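Long-range contact in uncharacterized sugar kinase PH1459 (Pyrococcus horikoshii, PDB 3EWM), which probably phosphorylates a sugar such as fructose at the expense of ATP, as a member of the PfkB family of carbohydrate kinases: residues A108-T113 and I134-P139. Numbering follows the deposited sequence.
Sequences AYFNMT and ILARNP
Two loops of the ribokinase-like fold meet where Phe110 lies between Tyr109 and Arg137: the loop after strand 100-103, which carries 108-113, and the loop from strand 127-131 to helix 140-151, which carries 134-139. No hydrogen bond joins the segments, and the contact rests on packing. Arg137 CG sits 3.6 Å from the Phe110 ring centroid, a CH-pi contact. This CG is anti to the carbonyl carbon (chi1 -59°), which brings it over the ring beside CB; the chain then bends at chi2 and carries the guanidinium away, nearly parallel to the ring but too far for more than weak cation-pi attraction. Arginine suits the place because its methylenes pack on the ring while NE forms a salt bridge with Asp105 and NH1 bonds Ala136 O at 2.8 Å, from above the carbonyl plane. Tyr109 CE1 lies over the centre of the opposite face, and Ile134 O approaches the ring edge in plane, 3.4 Å from Phe110 CE1. An alanine at Phe110 would probably leave a gap between Tyr109 and Arg137, with the arginine's methylenes deprived of their aromatic partner. The longer arm of Ile134 passes the Tyr109 ring edge, its CD1 a tight 3.5 Å from Met112 CE, a selenomethionine methyl. Pro139, after a cis peptide bond, packs CD 3.2 Å from Phe110 O, its nitrogen having no hydrogen to share; Asn111 ND2 bonds Asp82. Ser140 and Thr143, at the start of helix 140-151, tie the first loop to it by bonding Tyr109 O and Met112 O, while Leu103 of strand 100-103 and Ser54 of strand 49-57 touch Tyr109.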
# COMPACT_ATOMS: atom_id res chain seq x y z
N ALA A 108 7.31 -6.72 -1.96
CA ALA A 108 8.11 -7.91 -1.78
C ALA A 108 8.03 -8.87 -2.96
O ALA A 108 9.05 -9.45 -3.34
CB ALA A 108 7.72 -8.60 -0.50
N TYR A 109 6.84 -9.02 -3.56
CA TYR A 109 6.69 -10.05 -4.60
C TYR A 109 7.43 -9.69 -5.88
O TYR A 109 7.70 -10.58 -6.71
CB TYR A 109 5.21 -10.40 -4.88
CG TYR A 109 4.41 -9.30 -5.51
CD1 TYR A 109 4.56 -8.98 -6.86
CD2 TYR A 109 3.47 -8.60 -4.76
CE1 TYR A 109 3.80 -7.98 -7.45
CE2 TYR A 109 2.73 -7.58 -5.33
CZ TYR A 109 2.90 -7.28 -6.67
OH TYR A 109 2.17 -6.25 -7.22
N PHE A 110 7.78 -8.42 -6.02
CA PHE A 110 8.59 -7.92 -7.14
C PHE A 110 10.09 -8.01 -6.86
O PHE A 110 10.90 -7.73 -7.74
CB PHE A 110 8.21 -6.48 -7.48
CG PHE A 110 7.01 -6.33 -8.38
CD1 PHE A 110 6.87 -7.10 -9.53
CD2 PHE A 110 6.04 -5.37 -8.10
CE1 PHE A 110 5.79 -6.94 -10.37
CE2 PHE A 110 4.94 -5.18 -8.96
CZ PHE A 110 4.82 -5.97 -10.09
N ASN A 111 10.44 -8.46 -5.66
CA ASN A 111 11.83 -8.55 -5.21
C ASN A 111 12.38 -9.99 -5.10
O ASN A 111 13.24 -10.27 -4.27
CB ASN A 111 11.94 -7.85 -3.84
CG ASN A 111 13.35 -7.38 -3.54
OD1 ASN A 111 14.11 -7.00 -4.44
ND2 ASN A 111 13.69 -7.34 -2.26
N MSE A 112 11.88 -10.91 -5.93
CA MSE A 112 12.34 -12.30 -5.88
C MSE A 112 13.66 -12.46 -6.60
O MSE A 112 13.85 -11.96 -7.70
CB MSE A 112 11.31 -13.25 -6.48
CG MSE A 112 10.16 -13.51 -5.54
SE MSE A 112 9.00 -14.91 -6.21
CE MSE A 112 7.93 -13.73 -7.23
N THR A 113 14.59 -13.14 -5.96
CA THR A 113 15.84 -13.49 -6.61
C THR A 113 15.89 -15.00 -6.69
O THR A 113 15.05 -15.70 -6.11
CB THR A 113 17.07 -12.95 -5.82
OG1 THR A 113 17.03 -13.46 -4.50
CG2 THR A 113 17.05 -11.41 -5.76
N ILE A 134 3.74 -10.39 -12.48
CA ILE A 134 5.01 -10.58 -11.79
C ILE A 134 6.18 -10.03 -12.63
O ILE A 134 7.17 -9.56 -12.08
CB ILE A 134 5.24 -12.06 -11.40
CG1 ILE A 134 6.45 -12.15 -10.47
CG2 ILE A 134 5.43 -12.96 -12.61
CD1 ILE A 134 6.26 -11.45 -9.21
N LEU A 135 6.01 -10.04 -13.95
CA LEU A 135 7.08 -9.70 -14.87
C LEU A 135 7.28 -8.19 -14.99
O LEU A 135 8.22 -7.75 -15.66
CB LEU A 135 6.81 -10.32 -16.25
CG LEU A 135 6.54 -11.82 -16.30
CD1 LEU A 135 6.16 -12.27 -17.69
CD2 LEU A 135 7.74 -12.65 -15.71
N ALA A 136 6.41 -7.41 -14.35
CA ALA A 136 6.41 -5.98 -14.53
C ALA A 136 7.64 -5.31 -13.95
O ALA A 136 8.02 -4.23 -14.39
CB ALA A 136 5.11 -5.35 -13.98
N ARG A 137 8.29 -5.97 -12.97
CA ARG A 137 9.43 -5.38 -12.31
C ARG A 137 10.52 -6.41 -12.08
O ARG A 137 10.23 -7.57 -11.83
CB ARG A 137 9.05 -4.79 -10.95
CG ARG A 137 7.99 -3.72 -10.98
CD ARG A 137 8.54 -2.40 -11.52
NE ARG A 137 7.50 -1.38 -11.50
CZ ARG A 137 6.55 -1.24 -12.42
NH1 ARG A 137 6.51 -2.04 -13.49
NH2 ARG A 137 5.64 -0.29 -12.29
N ASN A 138 11.75 -5.94 -12.12
CA ASN A 138 12.87 -6.72 -11.66
C ASN A 138 13.04 -6.50 -10.16
O ASN A 138 12.51 -5.52 -9.64
CB ASN A 138 14.13 -6.31 -12.42
CG ASN A 138 14.28 -7.03 -13.74
OD1 ASN A 138 14.76 -6.46 -14.72
ND2 ASN A 138 13.93 -8.31 -13.77
N PRO A 139 13.74 -7.40 -9.46
CA PRO A 139 14.37 -8.64 -9.95
C PRO A 139 13.40 -9.77 -10.27
O PRO A 139 13.82 -10.75 -10.86
CB PRO A 139 15.26 -9.06 -8.77
CG PRO A 139 14.55 -8.51 -7.58
CD PRO A 139 14.03 -7.18 -8.03